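PDB 3Q1N: galactose mutarotase related enzyme, which probably binds carbohydrate and acts as an isomerase of the aldose 1-epimerase family, although its own substrate is not established. Local coordinates for residues A19-L24 against E32-G37; L140-A145 against L287-E292; P144-G149 against I229-S234. One frame throughout, in Å; residues are numbered along the deposited sequence.

Overall arrangement
From the N terminus, the chain first closes the short loop of contact 1, where strand 20-26 meets the segment that follows strand 31-32. Contacts 2 and 3 open much later, both from strand 136-147, and share P144 and A145. They start from the same stretch, and contact 3 closes first, at 229-234, before contact 2 closes at 287-292. Strands 229-232 and 284-293 are antiparallel neighbours, so both contacts pack the six-stranded sheet on the same nine-stranded sheet. Contact 1 joins this core through backbone atoms, W35 N to A145 O, and through E32 O, which accepts from N147 ND2. Its L21 reaches F142, and Y33 touches I229.

Contact 1: A19-L24 against E32-G37; sequences AELQSL and EYVWTG
With OG trans to the backbone N (chi1 172°) in one of the two conformers of S23, the hydroxyl meets the carboxylate of E32, whose chain bends at chi2 (60°) and swings its oxygens back across the contact. The two oxygens then divide the work. In that conformer S23 OG bonds to the syn lone pair of E32 OE1 at 2.7 Å. E32 OE2 receives L24 N at 2.8 Å, also on the syn side, and accepts V34 N of its own segment on the anti lone pair. Two backbone N-H groups thus hold OE2 and limit the rotation of the carboxylate, with S23 OG adding a third donor in the one conformer; their pull would probably favour the charged form.

One residue further along, the backbone itself makes the link: Y33 N gives a nearly straight bond to L24 O (2.9 Å, N-H...O 171°). L24 O also lies near the plane of the Y33 ring, at its edge, 3.3 Å from Y33 CD2, while the phenol OH is held by the carbonyl of H294. Beside these bonds, V34 supplies the apolar cover. Its CG2 rests on L24 CB at 3.8 Å and reaches the CD2 branch of L21, whereas CG1 leans on the carbonyl oxygen of Q22. Where the chains part further, a water spans the gap, 2.7 Å from Q22 O and 2.8 Å from V34 O.

The principle illustrated is that a side chain can stand in for a strand partner: L24 accepts a backbone N-H, but offers its own N-H to a carboxylate. That carboxylate takes the place of a strand carbonyl where the hairpin of strands 20-26 and 31-32 passes into the following loop, at the edge of the four-stranded antiparallel sheet.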
# COMPACT_ATOMS: atom_id res chain seq x y z
N ALA A 19 9.98 -2.66 8.06
CA ALA A 19 10.26 -1.27 7.63
C ALA A 19 8.96 -0.46 7.61
O ALA A 19 8.66 0.31 6.66
CB ALA A 19 10.93 -1.24 6.23
N GLU A 20 8.18 -0.60 8.68
CA GLU A 20 6.80 -0.12 8.69
C GLU A 20 6.74 1.31 9.18
O GLU A 20 7.10 1.59 10.34
CB GLU A 20 5.91 -0.93 9.61
CG GLU A 20 4.44 -0.46 9.43
CD GLU A 20 3.47 -1.00 10.45
OE1 GLU A 20 3.88 -1.64 11.43
OE2 GLU A 20 2.23 -0.80 10.22
N LEU A 21 6.31 2.23 8.33
CA LEU A 21 6.03 3.58 8.81
C LEU A 21 4.93 3.52 9.86
O LEU A 21 3.86 2.95 9.62
CB LEU A 21 5.54 4.42 7.65
CG LEU A 21 5.17 5.87 7.92
CD1 LEU A 21 6.36 6.72 8.27
CD2 LEU A 21 4.44 6.46 6.67
N GLN A 22 5.17 4.10 11.03
CA GLN A 22 4.17 4.04 12.09
C GLN A 22 3.65 5.40 12.52
O GLN A 22 2.58 5.48 13.12
CB GLN A 22 4.73 3.28 13.30
CG GLN A 22 5.03 1.80 12.92
CD GLN A 22 5.36 0.95 14.10
OE1 GLN A 22 5.98 1.41 15.03
NE2 GLN A 22 5.01 -0.33 14.02
N SER A 23 4.40 6.45 12.23
CA SER A 23 4.05 7.80 12.64
C SER A 23 4.63 8.82 11.67
O SER A 23 5.75 8.65 11.14
CB SER A 23 4.56 8.07 14.07
OG SER A 23 4.41 9.44 14.44
N LEU A 24 3.87 9.88 11.43
CA LEU A 24 4.27 10.96 10.54
C LEU A 24 3.57 12.22 11.01
O LEU A 24 2.34 12.32 10.99
CB LEU A 24 3.87 10.57 9.11
CG LEU A 24 4.36 11.33 7.90
CD1 LEU A 24 5.92 11.33 7.87
CD2 LEU A 24 3.81 10.70 6.65
N GLU A 32 -0.84 14.23 13.77
CA GLU A 32 -0.47 12.90 13.30
C GLU A 32 -1.27 12.49 12.05
O GLU A 32 -2.50 12.35 12.11
CB GLU A 32 -0.71 11.89 14.42
CG GLU A 32 -0.46 10.43 14.09
CD GLU A 32 0.97 10.14 13.64
OE1 GLU A 32 1.85 10.25 14.51
OE2 GLU A 32 1.22 9.86 12.46
N TYR A 33 -0.55 12.30 10.94
CA TYR A 33 -1.18 11.94 9.68
C TYR A 33 -1.56 10.47 9.61
O TYR A 33 -2.53 10.12 8.94
CB TYR A 33 -0.24 12.20 8.50
CG TYR A 33 0.01 13.66 8.20
CD1 TYR A 33 -0.83 14.38 7.37
CD2 TYR A 33 1.11 14.29 8.69
CE1 TYR A 33 -0.59 15.72 7.06
CE2 TYR A 33 1.36 15.62 8.41
CZ TYR A 33 0.53 16.33 7.59
OH TYR A 33 0.84 17.65 7.34
N VAL A 34 -0.78 9.63 10.26
CA VAL A 34 -0.87 8.15 10.17
C VAL A 34 -1.60 7.51 11.35
O VAL A 34 -1.40 7.89 12.51
CB VAL A 34 0.52 7.53 9.96
CG1 VAL A 34 0.46 5.98 9.98
CG2 VAL A 34 1.13 7.99 8.61
N TRP A 35 -2.50 6.59 11.04
CA TRP A 35 -3.27 5.84 12.03
C TRP A 35 -2.34 5.28 13.12
O TRP A 35 -1.27 4.74 12.84
CB TRP A 35 -4.03 4.70 11.35
CG TRP A 35 -4.80 3.81 12.26
CD1 TRP A 35 -4.64 2.45 12.42
CD2 TRP A 35 -5.84 4.21 13.15
NE1 TRP A 35 -5.54 1.99 13.34
CE2 TRP A 35 -6.28 3.05 13.82
CE3 TRP A 35 -6.44 5.42 13.45
CZ2 TRP A 35 -7.31 3.07 14.76
CZ3 TRP A 35 -7.48 5.44 14.39
CH2 TRP A 35 -7.89 4.28 15.03
N THR A 36 -2.79 5.45 14.36
CA THR A 36 -2.04 5.07 15.56
C THR A 36 -2.10 3.59 15.92
O THR A 36 -1.45 3.19 16.87
CB THR A 36 -2.56 5.83 16.77
OG1 THR A 36 -3.97 5.59 16.85
CG2 THR A 36 -2.28 7.32 16.64
N GLY A 37 -2.82 2.78 15.17
CA GLY A 37 -2.89 1.35 15.43
C GLY A 37 -3.73 0.92 16.63
O GLY A 37 -3.49 -0.14 17.20
O HOH W 1 0.63 6.96 14.22

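Contact 2: L140-A145 against L287-E292; sequences LGFHPA and LALKVE. With EDO (1,2-ethanediol), chain J.
F142 and L289 meet in the core of a beta-sandwich, where two sheets stack and the touching parts, 140-142 and 287-289, run 12° apart. The side chain of F142 can be followed outward. Its CB leaves the strand toward the opposing sheet, and CG stands trans to the backbone N (chi1 173°), carrying the ring across the interface. CD2 makes the closest approach, 3.7 Å from L289 CD2, with the methyl arriving obliquely and the two side chains crossing at about a right angle. CE2 comes next, 4.4 Å from the same methyl. At the tip, CZ touches L21 CD2 of contact 1. One face of the ring is covered from its own segment by P144 CD, 3.5 Å above the plane and over the centre. Y126, from a neighbouring strand of the nine-stranded sheet, packs on both F142 and L289.

A second, looser touch joins L140 CD1 to L287 CD1 at 4.3 Å, although both leucines were modelled in two conformers. H143 lies apart from this apolar layer, beside a 1,2-ethanediol, probably from the crystallisation liquor, that is also hydrogen-bonded to E255 OE1. H143 NE2 donates to O2 of this diol at 2.7 Å, close to straight and in the plane of the imidazole.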
# COMPACT_ATOMS: atom_id res chain seq x y z
N LEU A 140 4.23 -5.77 -5.23
CA LEU A 140 4.69 -4.89 -4.14
C LEU A 140 3.64 -3.82 -3.91
O LEU A 140 3.21 -3.15 -4.86
CB LEU A 140 6.04 -4.24 -4.49
CG LEU A 140 6.64 -3.35 -3.37
CD1 LEU A 140 6.08 -1.96 -3.31
CD2 LEU A 140 6.48 -4.00 -2.03
N GLY A 141 3.22 -3.65 -2.67
CA GLY A 141 2.29 -2.57 -2.32
C GLY A 141 2.66 -1.93 -0.99
O GLY A 141 3.49 -2.45 -0.22
N PHE A 142 2.05 -0.77 -0.74
CA PHE A 142 2.24 -0.01 0.50
C PHE A 142 0.79 0.33 0.99
O PHE A 142 -0.05 0.75 0.18
CB PHE A 142 3.06 1.23 0.15
CG PHE A 142 3.23 2.26 1.27
CD1 PHE A 142 3.53 1.92 2.58
CD2 PHE A 142 3.13 3.57 0.95
CE1 PHE A 142 3.68 2.88 3.53
CE2 PHE A 142 3.29 4.54 1.88
CZ PHE A 142 3.57 4.22 3.17
N HIS A 143 0.52 0.15 2.27
CA HIS A 143 -0.83 0.11 2.86
C HIS A 143 -1.03 1.14 4.01
O HIS A 143 -1.46 0.79 5.09
CB HIS A 143 -1.00 -1.35 3.38
CG HIS A 143 -2.42 -1.79 3.68
ND1 HIS A 143 -3.19 -1.23 4.67
CD2 HIS A 143 -3.14 -2.83 3.19
CE1 HIS A 143 -4.35 -1.87 4.75
NE2 HIS A 143 -4.34 -2.86 3.88
N PRO A 144 -0.77 2.45 3.76
CA PRO A 144 -0.89 3.42 4.86
C PRO A 144 -2.34 3.76 5.16
O PRO A 144 -3.11 3.99 4.25
CB PRO A 144 -0.19 4.65 4.29
CG PRO A 144 -0.30 4.53 2.83
CD PRO A 144 -0.12 3.06 2.59
N ALA A 145 -2.66 3.83 6.43
CA ALA A 145 -3.97 4.30 6.90
C ALA A 145 -3.77 5.72 7.43
O ALA A 145 -2.88 5.97 8.23
CB ALA A 145 -4.48 3.42 8.00
N LEU A 287 10.66 1.54 -7.82
CA LEU A 287 9.40 2.28 -7.73
C LEU A 287 9.58 3.42 -6.74
O LEU A 287 10.24 3.22 -5.72
CB LEU A 287 8.29 1.36 -7.23
CG LEU A 287 7.96 0.11 -8.07
CD1 LEU A 287 7.04 -0.83 -7.32
CD2 LEU A 287 7.34 0.53 -9.40
N ALA A 288 9.02 4.58 -7.04
CA ALA A 288 9.07 5.70 -6.11
C ALA A 288 7.68 6.21 -5.83
O ALA A 288 6.79 6.07 -6.66
CB ALA A 288 9.93 6.82 -6.66
N LEU A 289 7.48 6.78 -4.65
CA LEU A 289 6.28 7.57 -4.35
C LEU A 289 6.62 8.74 -3.44
O LEU A 289 7.70 8.78 -2.83
CB LEU A 289 5.17 6.71 -3.72
CG LEU A 289 5.37 5.98 -2.39
CD1 LEU A 289 5.07 6.87 -1.19
CD2 LEU A 289 4.52 4.69 -2.34
N LYS A 290 5.69 9.69 -3.34
CA LYS A 290 5.76 10.73 -2.33
C LYS A 290 4.42 10.85 -1.64
O LYS A 290 3.37 10.68 -2.27
CB LYS A 290 6.13 12.09 -2.92
CG LYS A 290 7.43 12.13 -3.75
CD LYS A 290 7.77 13.57 -4.24
CE LYS A 290 9.09 13.55 -5.03
NZ LYS A 290 9.46 14.93 -5.52
N VAL A 291 4.47 11.11 -0.34
CA VAL A 291 3.28 11.47 0.44
C VAL A 291 3.46 12.97 0.70
O VAL A 291 4.32 13.36 1.49
CB VAL A 291 3.20 10.68 1.75
CG1 VAL A 291 1.85 10.96 2.45
CG2 VAL A 291 3.38 9.15 1.49
N GLU A 292 2.74 13.80 -0.01
CA GLU A 292 2.77 15.24 0.24
C GLU A 292 1.93 15.54 1.47
O GLU A 292 0.78 15.08 1.58
CB GLU A 292 2.24 16.05 -0.92
CG GLU A 292 2.82 15.69 -2.29
CD GLU A 292 2.26 16.56 -3.42
OE1 GLU A 292 1.59 17.59 -3.16
OE2 GLU A 292 2.51 16.21 -4.58
C1 EDO J . -7.14 -3.29 1.79
O1 EDO J . -5.96 -3.66 1.05
C2 EDO J . -7.52 -4.31 2.84
O2 EDO J . -6.46 -4.50 3.81

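Contact 3: P144-G149 against I229-S234; sequences PAFNVG and ITLDIS. With EDO (1,2-ethanediol), chain I.
Packing of one sheet on another within a beta-sandwich core, in the aldose 1-epimerase family, brings F146 against I229 and L231. These two residues, two positions apart with T230 between them, turn toward F146, while T230 points to the other side. Both aliphatic chains touch the aromatic ring, in different ways. I229 places its CD1 methyl over one face, 4.0 Å from the centroid of the F146 ring and 18° off the normal, a CH-pi contact displaced toward the CE2 rim. Two torsions put it there: chi1 of 62° sets CG1 of I229 between the backbone N and the carbonyl carbon, and chi2 of 102°, off the usual values, then carries CD1 over the ring. L231 comes from a different direction, its CD2 lying obliquely 4.2 Å from F146 CZ. L220, on the neighbouring strand 217-221, touches both F146 and I229 and extends the apolar patch.

At the end of this layer a 1,2-ethanediol molecule, probably from the crystallisation liquor, is held between the segments. Its O2 donates to N147 O at 2.9 Å, and it also bonds to the hydroxyl of Y31. Its C1 carbon lies 3.9 Å from I229 CG2, and V148 CG1 sits near O2.

No hydrogen bond crosses directly from one segment to the other. Cohesion here therefore depends on apolar burial and on the methyl lying over the ring face, with no polar bond between the segments to fix their register, while the diol fits the same chemistry: its hydroxyl uses the N147 carbonyl and its carbons lie against I229.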
# COMPACT_ATOMS: atom_id res chain seq x y z
N PRO A 144 -0.77 2.45 3.76
CA PRO A 144 -0.89 3.42 4.86
C PRO A 144 -2.34 3.76 5.16
O PRO A 144 -3.11 3.99 4.25
CB PRO A 144 -0.19 4.65 4.29
CG PRO A 144 -0.30 4.53 2.83
CD PRO A 144 -0.12 3.06 2.59
N ALA A 145 -2.66 3.83 6.43
CA ALA A 145 -3.97 4.30 6.90
C ALA A 145 -3.77 5.72 7.43
O ALA A 145 -2.88 5.97 8.23
CB ALA A 145 -4.48 3.42 8.00
N PHE A 146 -4.58 6.63 6.94
CA PHE A 146 -4.53 8.04 7.28
C PHE A 146 -5.68 8.45 8.16
O PHE A 146 -6.84 8.12 7.90
CB PHE A 146 -4.58 8.88 6.01
CG PHE A 146 -3.38 8.67 5.12
CD1 PHE A 146 -2.14 9.17 5.50
CD2 PHE A 146 -3.48 7.92 3.97
CE1 PHE A 146 -1.02 8.98 4.71
CE2 PHE A 146 -2.35 7.70 3.18
CZ PHE A 146 -1.13 8.22 3.54
N ASN A 147 -5.35 9.19 9.20
CA ASN A 147 -6.41 9.74 10.09
C ASN A 147 -7.34 10.67 9.29
O ASN A 147 -6.86 11.45 8.44
CB ASN A 147 -5.79 10.47 11.25
CG ASN A 147 -5.01 9.55 12.15
OD1 ASN A 147 -5.57 8.57 12.63
ND2 ASN A 147 -3.72 9.82 12.33
N VAL A 148 -8.65 10.58 9.58
CA VAL A 148 -9.68 11.46 9.03
C VAL A 148 -10.69 11.88 10.09
O VAL A 148 -10.89 11.17 11.06
CB VAL A 148 -10.44 10.82 7.82
CG1 VAL A 148 -9.45 10.51 6.67
CG2 VAL A 148 -11.21 9.56 8.24
N GLY A 149 -11.28 13.06 9.90
CA GLY A 149 -12.33 13.52 10.76
C GLY A 149 -13.66 12.85 10.46
O GLY A 149 -13.99 12.52 9.33
N ILE A 229 -3.55 15.07 2.49
CA ILE A 229 -2.35 14.50 1.87
C ILE A 229 -2.60 14.23 0.41
O ILE A 229 -3.74 14.07 -0.00
CB ILE A 229 -1.93 13.18 2.53
CG1 ILE A 229 -3.02 12.09 2.37
CG2 ILE A 229 -1.60 13.45 4.01
CD1 ILE A 229 -2.77 11.06 1.31
N THR A 230 -1.51 14.25 -0.35
CA THR A 230 -1.53 13.90 -1.76
C THR A 230 -0.45 12.84 -2.00
O THR A 230 0.71 13.01 -1.58
CB THR A 230 -1.26 15.12 -2.65
OG1 THR A 230 -2.31 16.06 -2.44
CG2 THR A 230 -1.21 14.72 -4.16
N LEU A 231 -0.84 11.75 -2.64
CA LEU A 231 0.07 10.67 -3.04
C LEU A 231 0.52 10.87 -4.47
O LEU A 231 -0.29 11.07 -5.37
CB LEU A 231 -0.59 9.30 -2.88
CG LEU A 231 -1.02 8.87 -1.49
CD1 LEU A 231 -1.53 7.43 -1.46
CD2 LEU A 231 0.07 9.03 -0.41
N ASP A 232 1.83 10.94 -4.67
CA ASP A 232 2.43 11.01 -6.00
C ASP A 232 2.78 9.57 -6.36
O ASP A 232 3.67 8.99 -5.78
CB ASP A 232 3.68 11.90 -5.99
CG ASP A 232 3.37 13.35 -5.57
OD1 ASP A 232 2.19 13.72 -5.40
OD2 ASP A 232 4.32 14.11 -5.36
N ILE A 233 2.05 8.98 -7.30
CA ILE A 233 2.08 7.50 -7.50
C ILE A 233 2.08 7.09 -8.98
O ILE A 233 1.57 6.03 -9.33
CB ILE A 233 0.92 6.84 -6.68
CG1 ILE A 233 -0.36 7.64 -6.80
CG2 ILE A 233 1.31 6.76 -5.21
CD1 ILE A 233 -0.96 7.67 -8.14
N SER A 234 2.71 7.86 -9.85
CA SER A 234 2.75 7.51 -11.28
C SER A 234 3.33 6.11 -11.49
O SER A 234 2.93 5.39 -12.40
CB SER A 234 3.58 8.50 -12.10
OG SER A 234 2.98 9.79 -12.16
C1 EDO I . -4.51 12.85 6.48
O1 EDO I . -4.40 13.99 7.33
C2 EDO I . -5.62 13.06 5.46
O2 EDO I . -6.88 13.21 6.13